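Local coordinates for protein putative ketosteroid isomerase (Parabacteroides distasonis ATCC 8503, PDB 3KE7) that is of unproven function but has a SnoaL-like, NTF2-type fold and may isomerise a small steroid-like substrate in its pocket, at residues Glu25-Thr30 with Phe93-Tyr98; Asp42-Asp47 with Lys53-Glu58; Pro48-Lys53 with Arg61-Gly66; Pro80-Gln83 with Ile88-Leu91. All coordinates share one frame; numbering follows the deposited sequence. Where two conformers were deposited one is given.

Contact 1 of 4, residues Glu25-Thr30 with Phe93-Tyr98; sequences EALAST and FNLDSY
Helix 15-28 packs against the curved sheet that forms the hydrophobic cone of an NTF2-like fold, and near its C-terminal end L27 meets F93 and L95 of strand 88-99. The backbones stay well apart, with the CA atoms of L27 and S97, the nearest pair, separated by 9.9 Å, so the gap is bridged by side chains alone. L27 and L95 reach toward each other tip to tip. The meeting point on the strand is a single methyl, L95 CD2, which lies 4.2 Å from L27 CD2 and equally far from L27 CD1, nestling between the two branches. L95 extends there with its CG anti to the backbone N (chi1 -170°). L27 CD1 also approaches F93 CE2 at 4.5 Å, a loose and oblique contact with the ring. On the strand itself, L95 CB lies at the edge of the F93 ring and in its plane, so the two residues present one continuous apolar patch. All three contacting residues are buried, and F35, F75 and M77 pack on L27 from other parts of the chain. L95 touches the bound bicine as well, as does S97 next along this face. The arrangement is typical of the NTF2-like cone, in which an apolar helix-to-sheet seam passes directly into the wall of the ligand pocket.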
loop_
_atom_site.group_PDB
_atom_site.type_symbol
_atom_site.label_atom_id
_atom_site.label_comp_id
_atom_site.label_asym_id
_atom_site.label_seq_id
_atom_site.Cartn_x
_atom_site.Cartn_y
_atom_site.Cartn_z
ATOM N N GLU B 25 -11.333 -4.261 -14.385
ATOM C CA GLU B 25 -11.051 -4.363 -15.833
ATOM C C GLU B 25 -9.647 -4.921 -16.065
ATOM O O GLU B 25 -9.448 -5.770 -16.899
ATOM C CB GLU B 25 -11.209 -3.008 -16.496
ATOM C CG GLU B 25 -10.890 -3.053 -17.980
ATOM C CD GLU B 25 -11.077 -1.741 -18.670
ATOM O OE1 GLU B 25 -10.723 -0.690 -18.087
ATOM O OE2 GLU B 25 -11.572 -1.767 -19.825
ATOM N N ALA B 26 -8.656 -4.417 -15.332
ATOM C CA ALA B 26 -7.289 -4.862 -15.507
ATOM C C ALA B 26 -7.152 -6.326 -15.061
ATOM O O ALA B 26 -6.423 -7.114 -15.647
ATOM C CB ALA B 26 -6.342 -3.959 -14.695
ATOM N N LEU B 27 -7.794 -6.666 -13.946
ATOM C CA LEU B 27 -7.729 -8.030 -13.461
ATOM C C LEU B 27 -8.258 -9.053 -14.432
ATOM O O LEU B 27 -7.714 -10.171 -14.522
ATOM C CB LEU B 27 -8.503 -8.171 -12.130
ATOM C CG LEU B 27 -7.750 -7.567 -10.931
ATOM C CD1 LEU B 27 -8.679 -7.383 -9.789
ATOM C CD2 LEU B 27 -6.583 -8.457 -10.596
ATOM N N ALA B 28 -9.381 -8.716 -15.068
ATOM C CA ALA B 28 -10.063 -9.608 -16.000
ATOM C C ALA B 28 -9.643 -9.396 -17.453
ATOM O O ALA B 28 -10.159 -10.095 -18.330
ATOM C CB ALA B 28 -11.550 -9.408 -15.853
ATOM N N SER B 29 -8.693 -8.497 -17.719
ATOM C CA SER B 29 -8.300 -8.177 -19.102
ATOM C C SER B 29 -7.679 -9.361 -19.806
ATOM O O SER B 29 -6.929 -10.125 -19.205
ATOM C CB SER B 29 -7.288 -7.036 -19.131
ATOM O OG SER B 29 -6.910 -6.705 -20.467
ATOM N N THR B 30 -7.955 -9.449 -21.095
ATOM C CA THR B 30 -7.329 -10.409 -21.968
ATOM C C THR B 30 -5.875 -9.983 -22.272
ATOM O O THR B 30 -5.060 -10.804 -22.750
ATOM C CB THR B 30 -8.139 -10.534 -23.316
ATOM O OG1 THR B 30 -8.085 -9.279 -24.029
ATOM C CG2 THR B 30 -9.564 -10.899 -23.051
ATOM N N PHE B 93 -8.416 -3.929 -1.033
ATOM C CA PHE B 93 -9.398 -4.972 -1.146
ATOM C C PHE B 93 -8.754 -6.331 -0.851
ATOM O O PHE B 93 -7.510 -6.462 -0.831
ATOM C CB PHE B 93 -10.057 -4.978 -2.547
ATOM C CG PHE B 93 -9.104 -5.167 -3.725
ATOM C CD1 PHE B 93 -8.465 -4.077 -4.282
ATOM C CD2 PHE B 93 -8.921 -6.420 -4.316
ATOM C CE1 PHE B 93 -7.598 -4.233 -5.366
ATOM C CE2 PHE B 93 -8.082 -6.584 -5.411
ATOM C CZ PHE B 93 -7.400 -5.466 -5.912
ATOM N N ASN B 94 -9.627 -7.318 -0.681
ATOM C CA ASN B 94 -9.244 -8.692 -0.704
ATOM C C ASN B 94 -9.777 -9.286 -1.996
ATOM O O ASN B 94 -10.770 -8.764 -2.551
ATOM C CB ASN B 94 -9.750 -9.410 0.553
ATOM C CG ASN B 94 -8.930 -9.049 1.752
ATOM O OD1 ASN B 94 -9.272 -8.143 2.507
ATOM N ND2 ASN B 94 -7.744 -9.660 1.841
ATOM N N LEU B 95 -9.138 -10.326 -2.477
ATOM C CA LEU B 95 -9.543 -10.932 -3.731
ATOM C C LEU B 95 -9.462 -12.424 -3.650
ATOM O O LEU B 95 -8.417 -12.957 -3.351
ATOM C CB LEU B 95 -8.626 -10.467 -4.862
ATOM C CG LEU B 95 -9.058 -10.828 -6.324
ATOM C CD1 LEU B 95 -10.181 -9.934 -6.728
ATOM C CD2 LEU B 95 -7.883 -10.646 -7.288
ATOM N N ASP B 96 -10.576 -13.114 -3.900
ATOM C CA ASP B 96 -10.540 -14.583 -4.058
ATOM C C ASP B 96 -10.413 -14.901 -5.600
ATOM O O ASP B 96 -11.277 -14.549 -6.334
ATOM C CB ASP B 96 -11.802 -15.221 -3.478
ATOM C CG ASP B 96 -11.860 -15.199 -1.954
ATOM O OD1 ASP B 96 -10.863 -14.878 -1.272
ATOM O OD2 ASP B 96 -12.961 -15.491 -1.445
ATOM N N SER B 97 -9.277 -15.459 -6.009
ATOM C CA SER B 97 -8.942 -15.785 -7.404
ATOM C C SER B 97 -9.092 -17.283 -7.598
ATOM O O SER B 97 -8.302 -18.055 -7.041
ATOM C CB SER B 97 -7.484 -15.378 -7.690
ATOM O OG SER B 97 -7.104 -15.555 -9.054
ATOM N N TYR B 98 -10.026 -17.668 -8.453
ATOM C CA TYR B 98 -10.311 -19.089 -8.730
ATOM C C TYR B 98 -9.512 -19.613 -9.930
ATOM O O TYR B 98 -9.848 -19.325 -11.075
ATOM C CB TYR B 98 -11.798 -19.251 -8.950
ATOM C CG TYR B 98 -12.596 -19.041 -7.683
ATOM C CD1 TYR B 98 -12.953 -17.756 -7.247
ATOM C CD2 TYR B 98 -12.972 -20.126 -6.896
ATOM C CE1 TYR B 98 -13.662 -17.567 -6.085
ATOM C CE2 TYR B 98 -13.679 -19.945 -5.724
ATOM C CZ TYR B 98 -14.020 -18.671 -5.318
ATOM O OH TYR B 98 -14.719 -18.506 -4.153
#

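Contact 2 of 4, residues Asp42-Asp47 with Lys53-Glu58; sequences DVIYFD and KIEGLE
V43-F46 and I54-E55 form the two arms of a short antiparallel beta hairpin, the end-to-end directions of V43-F46 and K53-L57 lying 148° apart. Y45 and I54 form the hydrogen-bonded pair: Y45 N donates to I54 O at 3.0 Å, and I54 N returns a bond of 2.9 Å to Y45 O. I44 and E55 make the adjoining non-hydrogen-bonded pair. Beyond them G56 N, at the N-cap position before helix 57-65, binds V43 O at 2.8 Å, meeting the carbonyl almost end-on. On one face Y45 and I54 lie side by side; on the other, I44 CD1 rests 3.7 Å from E55 CG.

K53 shares that second face. Its CB lies over the F46 ring in a CH-pi contact, 3.9 Å from the centroid. With CG between the backbone N and the carbonyl carbon (chi1 71°), the K53 chain beyond CB is carried to I44, its CD packing 3.7 Å from I44 CG2. Bending at its last torsion, it brings NZ above the E55 carboxylate plane, a salt bridge of 2.8 Å to OE2 in one of two E55 conformers. R79 of the second subunit joins this cluster, accepting from K53 NZ through its carbonyl and, in the same E55 conformer, pairing with that carboxylate through its guanidinium. With an alanine in place of K53, E55 would probably lose its lysine partner, R79 O of the second subunit its donor, and I44 CG2 part of its aliphatic packing. The Y45 hydroxyl donates to D47 OD2 at 2.7 Å, on the anti side.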
loop_
_atom_site.group_PDB
_atom_site.type_symbol
_atom_site.label_atom_id
_atom_site.label_comp_id
_atom_site.label_asym_id
_atom_site.label_seq_id
_atom_site.Cartn_x
_atom_site.Cartn_y
_atom_site.Cartn_z
ATOM N N ASP B 42 6.920 5.803 -12.340
ATOM C CA ASP B 42 7.505 5.717 -10.994
ATOM C C ASP B 42 6.874 4.632 -10.151
ATOM O O ASP B 42 7.045 4.624 -8.919
ATOM C CB ASP B 42 7.417 7.078 -10.309
ATOM C CG ASP B 42 6.009 7.563 -10.148
ATOM O OD1 ASP B 42 5.145 7.395 -11.074
ATOM O OD2 ASP B 42 5.758 8.208 -9.081
ATOM N N VAL B 43 6.233 3.663 -10.778
ATOM C CA VAL B 43 5.520 2.648 -10.036
ATOM C C VAL B 43 6.469 1.798 -9.165
ATOM O O VAL B 43 7.578 1.474 -9.560
ATOM C CB VAL B 43 4.712 1.766 -11.015
ATOM C CG1 VAL B 43 5.684 0.958 -11.980
ATOM C CG2 VAL B 43 3.766 0.839 -10.276
ATOM N N ILE B 44 5.983 1.449 -7.990
ATOM C CA ILE B 44 6.622 0.536 -7.079
ATOM C C ILE B 44 5.672 -0.649 -6.953
ATOM O O ILE B 44 4.483 -0.487 -6.765
ATOM C CB ILE B 44 6.840 1.187 -5.685
ATOM C CG1 ILE B 44 7.673 2.458 -5.765
ATOM C CG2 ILE B 44 7.430 0.181 -4.689
ATOM C CD1 ILE B 44 9.010 2.277 -6.262
ATOM N N TYR B 45 6.211 -1.857 -6.956
ATOM C CA TYR B 45 5.400 -3.079 -6.943
ATOM C C TYR B 45 5.994 -4.174 -6.050
ATOM O O TYR B 45 7.213 -4.432 -6.047
ATOM C CB TYR B 45 5.355 -3.626 -8.394
ATOM C CG TYR B 45 4.645 -4.960 -8.597
ATOM C CD1 TYR B 45 5.302 -6.135 -8.342
ATOM C CD2 TYR B 45 3.322 -5.040 -9.113
ATOM C CE1 TYR B 45 4.701 -7.336 -8.515
ATOM C CE2 TYR B 45 2.721 -6.241 -9.307
ATOM C CZ TYR B 45 3.414 -7.406 -8.966
ATOM O OH TYR B 45 2.806 -8.643 -9.168
ATOM N N PHE B 46 5.114 -4.803 -5.263
ATOM C CA PHE B 46 5.414 -5.965 -4.473
ATOM C C PHE B 46 4.455 -7.105 -4.806
ATOM O O PHE B 46 3.265 -6.894 -5.013
ATOM C CB PHE B 46 5.159 -5.742 -2.968
ATOM C CG PHE B 46 5.938 -4.655 -2.291
ATOM C CD1 PHE B 46 7.166 -4.908 -1.674
ATOM C CD2 PHE B 46 5.399 -3.393 -2.131
ATOM C CE1 PHE B 46 7.821 -3.922 -0.908
ATOM C CE2 PHE B 46 6.114 -2.421 -1.370
ATOM C CZ PHE B 46 7.274 -2.703 -0.768
ATOM N N ASP B 47 4.978 -8.331 -4.743
ATOM C CA ASP B 47 4.128 -9.514 -4.732
ATOM C C ASP B 47 4.902 -10.611 -4.008
ATOM O O ASP B 47 6.051 -10.423 -3.680
ATOM C CB ASP B 47 3.571 -9.950 -6.112
ATOM C CG ASP B 47 4.572 -10.640 -7.011
ATOM O OD1 ASP B 47 5.546 -11.286 -6.555
ATOM O OD2 ASP B 47 4.301 -10.647 -8.265
ATOM N N LYS B 53 11.405 -5.200 -3.681
ATOM C CA LYS B 53 10.384 -4.555 -4.481
ATOM C C LYS B 53 10.887 -4.124 -5.876
ATOM O O LYS B 53 12.080 -3.827 -6.080
ATOM C CB LYS B 53 9.745 -3.345 -3.755
ATOM C CG LYS B 53 10.667 -2.114 -3.630
ATOM C CD LYS B 53 10.134 -1.199 -2.610
ATOM C CE LYS B 53 10.832 0.150 -2.545
ATOM N NZ LYS B 53 12.316 0.004 -2.444
ATOM N N ILE B 54 9.980 -4.157 -6.840
ATOM C CA ILE B 54 10.167 -3.627 -8.165
ATOM C C ILE B 54 10.016 -2.137 -8.127
ATOM O O ILE B 54 9.137 -1.616 -7.478
ATOM C CB ILE B 54 9.175 -4.290 -9.164
ATOM C CG1 ILE B 54 9.711 -5.646 -9.555
ATOM C CG2 ILE B 54 8.960 -3.388 -10.399
ATOM C CD1 ILE B 54 8.741 -6.505 -10.418
ATOM N N GLU B 55 10.917 -1.466 -8.833
ATOM C CA GLU B 55 10.926 0.015 -8.924
ATOM C C GLU B 55 11.038 0.452 -10.347
ATOM O O GLU B 55 12.074 0.221 -11.040
ATOM C CB GLU B 55 12.075 0.589 -8.153
ATOM C CG GLU B 55 12.001 0.237 -6.728
ATOM C CD GLU B 55 13.165 0.712 -5.920
ATOM O OE1 GLU B 55 13.716 1.828 -6.211
ATOM O OE2 GLU B 55 13.496 -0.036 -4.943
ATOM N N GLY B 56 10.041 1.184 -10.772
ATOM C CA GLY B 56 9.996 1.742 -12.093
ATOM C C GLY B 56 9.236 0.906 -13.089
ATOM O O GLY B 56 9.225 -0.311 -13.023
ATOM N N LEU B 57 8.628 1.588 -14.046
ATOM C CA LEU B 57 7.844 0.940 -15.029
ATOM C C LEU B 57 8.631 0.007 -15.890
ATOM O O LEU B 57 8.092 -1.007 -16.339
ATOM C CB LEU B 57 7.160 1.984 -15.885
ATOM C CG LEU B 57 6.073 1.497 -16.842
ATOM C CD1 LEU B 57 4.944 0.834 -16.108
ATOM C CD2 LEU B 57 5.528 2.747 -17.643
ATOM N N GLU B 58 9.897 0.294 -16.194
ATOM C CA GLU B 58 10.640 -0.614 -17.035
ATOM C C GLU B 58 10.886 -1.964 -16.358
ATOM O O GLU B 58 10.795 -3.005 -17.000
ATOM C CB GLU B 58 11.924 0.037 -17.567
ATOM C CG GLU B 58 11.598 1.187 -18.508
ATOM C CD GLU B 58 10.488 0.803 -19.521
ATOM O OE1 GLU B 58 10.651 -0.205 -20.238
ATOM O OE2 GLU B 58 9.434 1.477 -19.566
#

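Contact 3 of 4, residues Pro48-Lys53 with Arg61-Gly66; sequences PSLETK and RTYYKG
Y63 reaches from helix 57-65 to the loop holding S49 and L50 because its CG is trans to the backbone N (chi1 -179°), which throws the ring outward from the helix. From the loop, L50 places CG on the far side from its carbonyl carbon (chi1 -60°) and directs CD2 at the ring, while S49 brings its OG to the phenol.

The backbones remain far apart, with 10.1 Å between the CA atoms of L50 and Y63, so side chains from both segments bridge the gap. L50 CD2 lies 3.9 Å from Y63 CE1 and 4.2 Å from Y63 CZ, an oblique approach to the phenol end of the ring. S49 OG comes to the ring edge, near its plane, and in one of the two conformers of this serine sits 2.9 Å from Y63 OH. The firmer polar partner of this hydroxyl is D47 OD2, the oxygen shared with Y45, so two tyrosines converge on one carboxylate oxygen. A phenylalanine in place of Y63 would probably still pack on L50 but leave D47 OD2 with one hydroxyl partner fewer.

S49 is exposed and the buried area small, which makes this a surface contact. The loop joins strands 43-46 and 54-55, and the second subunit borders it, with N94 of that chain bonded to T52 OG1. L50 also packs on Y45 of strand 43-46, while the next helix residue, Y64, turns to F35 and V36 of helix 34-38 and to L69 of the bicine pocket.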
loop_
_atom_site.group_PDB
_atom_site.type_symbol
_atom_site.label_atom_id
_atom_site.label_comp_id
_atom_site.label_asym_id
_atom_site.label_seq_id
_atom_site.Cartn_x
_atom_site.Cartn_y
_atom_site.Cartn_z
ATOM N N PRO B 48 4.266 -11.718 -3.710
ATOM C CA PRO B 48 4.921 -12.737 -2.877
ATOM C C PRO B 48 6.067 -13.466 -3.492
ATOM O O PRO B 48 6.690 -14.261 -2.773
ATOM C CB PRO B 48 3.778 -13.721 -2.576
ATOM C CG PRO B 48 2.559 -12.913 -2.686
ATOM C CD PRO B 48 2.828 -12.013 -3.843
ATOM N N SER B 49 6.372 -13.225 -4.765
ATOM C CA SER B 49 7.484 -13.945 -5.378
ATOM C C SER B 49 8.773 -13.143 -5.417
ATOM O O SER B 49 9.805 -13.674 -5.769
ATOM C CB SER B 49 7.140 -14.344 -6.799
ATOM O OG SER B 49 7.250 -13.227 -7.630
ATOM N N LEU B 50 8.722 -11.894 -5.005
ATOM C CA LEU B 50 9.888 -11.040 -5.139
ATOM C C LEU B 50 10.718 -10.935 -3.876
ATOM O O LEU B 50 10.216 -10.710 -2.804
ATOM C CB LEU B 50 9.449 -9.628 -5.552
ATOM C CG LEU B 50 8.692 -9.480 -6.862
ATOM C CD1 LEU B 50 8.142 -8.033 -7.025
ATOM C CD2 LEU B 50 9.601 -9.875 -8.019
ATOM N N GLU B 51 12.033 -10.999 -4.047
ATOM C CA GLU B 51 12.923 -10.852 -2.948
ATOM C C GLU B 51 13.068 -9.390 -2.496
ATOM O O GLU B 51 13.381 -9.126 -1.343
ATOM C CB GLU B 51 14.283 -11.396 -3.349
ATOM C CG GLU B 51 15.287 -11.413 -2.282
ATOM C CD GLU B 51 14.929 -12.318 -1.128
ATOM O OE1 GLU B 51 14.443 -13.423 -1.380
ATOM O OE2 GLU B 51 15.200 -11.932 0.013
ATOM N N THR B 52 12.879 -8.470 -3.440
ATOM C CA THR B 52 12.897 -7.028 -3.136
ATOM C C THR B 52 11.908 -6.347 -4.079
ATOM O O THR B 52 11.591 -6.895 -5.162
ATOM C CB THR B 52 14.347 -6.482 -3.287
ATOM O OG1 THR B 52 14.387 -5.200 -2.706
ATOM C CG2 THR B 52 14.785 -6.424 -4.770
ATOM N N LYS B 53 11.405 -5.200 -3.681
ATOM C CA LYS B 53 10.384 -4.555 -4.481
ATOM C C LYS B 53 10.887 -4.124 -5.876
ATOM O O LYS B 53 12.080 -3.827 -6.080
ATOM C CB LYS B 53 9.745 -3.345 -3.755
ATOM C CG LYS B 53 10.667 -2.114 -3.630
ATOM C CD LYS B 53 10.134 -1.199 -2.610
ATOM C CE LYS B 53 10.832 0.150 -2.545
ATOM N NZ LYS B 53 12.316 0.004 -2.444
ATOM N N ARG B 61 7.515 -3.792 -16.378
ATOM C CA ARG B 61 7.298 -4.312 -17.724
ATOM C C ARG B 61 8.073 -5.597 -17.938
ATOM O O ARG B 61 7.502 -6.585 -18.380
ATOM C CB ARG B 61 7.655 -3.260 -18.767
ATOM C CG ARG B 61 7.391 -3.757 -20.160
ATOM C CD ARG B 61 7.991 -2.826 -21.224
ATOM N NE ARG B 61 7.804 -1.432 -20.868
ATOM C CZ ARG B 61 6.678 -0.750 -21.010
ATOM N NH1 ARG B 61 5.588 -1.324 -21.531
ATOM N NH2 ARG B 61 6.644 0.534 -20.628
ATOM N N THR B 62 9.344 -5.609 -17.614
ATOM C CA THR B 62 10.169 -6.809 -17.733
ATOM C C THR B 62 9.607 -7.981 -16.947
ATOM O O THR B 62 9.552 -9.110 -17.436
ATOM C CB THR B 62 11.609 -6.483 -17.278
ATOM O OG1 THR B 62 12.101 -5.451 -18.140
ATOM C CG2 THR B 62 12.521 -7.734 -17.360
ATOM N N TYR B 63 9.150 -7.721 -15.723
ATOM C CA TYR B 63 8.554 -8.754 -14.893
ATOM C C TYR B 63 7.255 -9.314 -15.533
ATOM O O TYR B 63 7.063 -10.531 -15.672
ATOM C CB TYR B 63 8.254 -8.166 -13.514
ATOM C CG TYR B 63 7.654 -9.125 -12.542
ATOM C CD1 TYR B 63 8.333 -10.260 -12.166
ATOM C CD2 TYR B 63 6.409 -8.882 -11.969
ATOM C CE1 TYR B 63 7.783 -11.144 -11.259
ATOM C CE2 TYR B 63 5.881 -9.723 -11.031
ATOM C CZ TYR B 63 6.567 -10.875 -10.703
ATOM O OH TYR B 63 6.049 -11.805 -9.795
ATOM N N TYR B 64 6.384 -8.405 -15.957
ATOM C CA TYR B 64 5.114 -8.796 -16.539
ATOM C C TYR B 64 5.256 -9.513 -17.877
ATOM O O TYR B 64 4.432 -10.368 -18.230
ATOM C CB TYR B 64 4.191 -7.552 -16.707
ATOM C CG TYR B 64 3.249 -7.338 -15.581
ATOM C CD1 TYR B 64 3.646 -6.782 -14.406
ATOM C CD2 TYR B 64 1.934 -7.701 -15.719
ATOM C CE1 TYR B 64 2.763 -6.568 -13.370
ATOM C CE2 TYR B 64 1.024 -7.522 -14.688
ATOM C CZ TYR B 64 1.438 -6.948 -13.522
ATOM O OH TYR B 64 0.483 -6.808 -12.511
ATOM N N LYS B 65 6.332 -9.237 -18.602
ATOM C CA LYS B 65 6.579 -9.930 -19.857
ATOM C C LYS B 65 6.741 -11.433 -19.643
ATOM O O LYS B 65 6.495 -12.200 -20.563
ATOM C CB LYS B 65 7.838 -9.398 -20.527
ATOM C CG LYS B 65 7.639 -8.059 -21.210
ATOM C CD LYS B 65 8.976 -7.389 -21.674
ATOM C CE LYS B 65 9.835 -8.286 -22.498
ATOM N NZ LYS B 65 9.297 -8.494 -23.900
ATOM N N GLY B 66 7.110 -11.847 -18.441
ATOM C CA GLY B 66 7.324 -13.263 -18.148
ATOM C C GLY B 66 6.123 -13.946 -17.535
ATOM O O GLY B 66 6.165 -15.142 -17.304
#

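Contact 4 of 4, residues Pro80-Gln83 with Ile88-Leu91; sequences PVVQ and IAVL
L91 lays its CD1 methyl against V82 CG2 at 3.7 Å and reaches on to P80 CB, 4.1 Å away. A near-trans first torsion (chi1 168°, N to CG) swings the side chain toward the neighbouring strand. The other branch of V82, CG1, covers A89 CB at 3.9 Å, so the valine straddles two residues of the partner. This apolar face is completed by helix 15-28, whose I20 packs on both P80 and V82.

Q83 and V90 carry the opposite face and form the hydrogen-bonded pair of the two antiparallel strands, whose axes run at 158°. Each amide donates to the other's carbonyl, Q83 N to V90 O and V90 N to Q83 O, both at 2.8 Å. The extended Q83 side chain runs obliquely across V90, its OE1 3.6 Å from V90 CG1. A water stands 2.8 Å from Q83 OE1 and 2.9 Å from V90 O, although other acceptors may compete for its protons. Q83 NE2 bonds to I123 O of the second subunit. The arrangement is that of an antiparallel beta hairpin in an NTF2-like sheet, with one face packed under a helix and the other turned to the dimer partner.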
loop_
_atom_site.group_PDB
_atom_site.type_symbol
_atom_site.label_atom_id
_atom_site.label_comp_id
_atom_site.label_asym_id
_atom_site.label_seq_id
_atom_site.Cartn_x
_atom_site.Cartn_y
_atom_site.Cartn_z
ATOM N N PRO B 80 -14.045 -3.728 -1.326
ATOM C CA PRO B 80 -13.132 -2.713 -1.789
ATOM C C PRO B 80 -13.420 -1.351 -1.157
ATOM O O PRO B 80 -14.627 -0.926 -1.060
ATOM C CB PRO B 80 -13.409 -2.662 -3.296
ATOM C CG PRO B 80 -14.819 -3.175 -3.489
ATOM C CD PRO B 80 -14.945 -4.239 -2.378
ATOM N N VAL B 81 -12.357 -0.663 -0.748
ATOM C CA VAL B 81 -12.419 0.637 -0.174
ATOM C C VAL B 81 -11.508 1.555 -0.974
ATOM O O VAL B 81 -10.365 1.171 -1.317
ATOM C CB VAL B 81 -11.943 0.599 1.286
ATOM C CG1 VAL B 81 -11.762 2.018 1.864
ATOM C CG2 VAL B 81 -12.909 -0.250 2.177
ATOM N N VAL B 82 -11.999 2.762 -1.267
ATOM C CA VAL B 82 -11.187 3.749 -1.926
ATOM C C VAL B 82 -11.132 4.995 -1.054
ATOM O O VAL B 82 -12.182 5.658 -0.780
ATOM C CB VAL B 82 -11.720 4.102 -3.294
ATOM C CG1 VAL B 82 -10.765 5.137 -3.980
ATOM C CG2 VAL B 82 -11.864 2.807 -4.162
ATOM N N GLN B 83 -9.934 5.355 -0.647
ATOM C CA GLN B 83 -9.663 6.570 0.086
ATOM C C GLN B 83 -9.146 7.622 -0.901
ATOM O O GLN B 83 -8.119 7.393 -1.587
ATOM C CB GLN B 83 -8.609 6.298 1.154
ATOM C CG GLN B 83 -8.993 5.316 2.216
ATOM C CD GLN B 83 -7.760 4.749 2.930
ATOM O OE1 GLN B 83 -6.940 4.061 2.333
ATOM N NE2 GLN B 83 -7.645 5.037 4.216
ATOM N N ILE B 88 -4.873 11.602 -5.409
ATOM C CA ILE B 88 -4.544 10.210 -5.063
ATOM C C ILE B 88 -5.818 9.451 -4.674
ATOM O O ILE B 88 -6.736 9.989 -4.007
ATOM C CB ILE B 88 -3.593 10.168 -3.879
ATOM C CG1 ILE B 88 -2.204 10.646 -4.319
ATOM C CG2 ILE B 88 -3.501 8.764 -3.267
ATOM C CD1 ILE B 88 -1.427 9.664 -5.188
ATOM N N ALA B 89 -5.894 8.200 -5.131
ATOM C CA ALA B 89 -6.925 7.282 -4.663
ATOM C C ALA B 89 -6.222 6.035 -4.192
ATOM O O ALA B 89 -5.464 5.423 -4.957
ATOM C CB ALA B 89 -7.837 6.913 -5.782
ATOM N N VAL B 90 -6.458 5.660 -2.943
ATOM C CA VAL B 90 -5.904 4.420 -2.376
ATOM C C VAL B 90 -6.998 3.372 -2.400
ATOM O O VAL B 90 -8.020 3.547 -1.723
ATOM C CB VAL B 90 -5.408 4.610 -0.918
ATOM C CG1 VAL B 90 -4.726 3.308 -0.384
ATOM C CG2 VAL B 90 -4.403 5.766 -0.857
ATOM N N LEU B 91 -6.813 2.328 -3.207
ATOM C CA LEU B 91 -7.761 1.208 -3.311
ATOM C C LEU B 91 -7.236 0.025 -2.534
ATOM O O LEU B 91 -6.122 -0.457 -2.772
ATOM C CB LEU B 91 -7.972 0.835 -4.775
ATOM C CG LEU B 91 -8.706 -0.477 -5.018
ATOM C CD1 LEU B 91 -10.168 -0.435 -4.494
ATOM C CD2 LEU B 91 -8.645 -0.838 -6.519
HETATM O O HOH W 1 -8.183 2.132 0.760
#

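How the contacts relate
Contacts 1, 2 and 4 are buried, whereas contact 3 lies at the surface. Contacts 1 and 4 share strand 88-99 and touch where F93 packs on P80; contact 1 is purely apolar and borders the bicine pocket, while contact 4 adds backbone pairing. Contacts 2 and 4 are both hairpins, at opposite edges of the sheet, and contact 2 carries charges that are shared with the second subunit. Contacts 2 and 3 interlock along the chain: they share K53 and helix 57-65, and I54 packs on the ring of Y63. All four contacts include residues bonded to or packed on the second subunit.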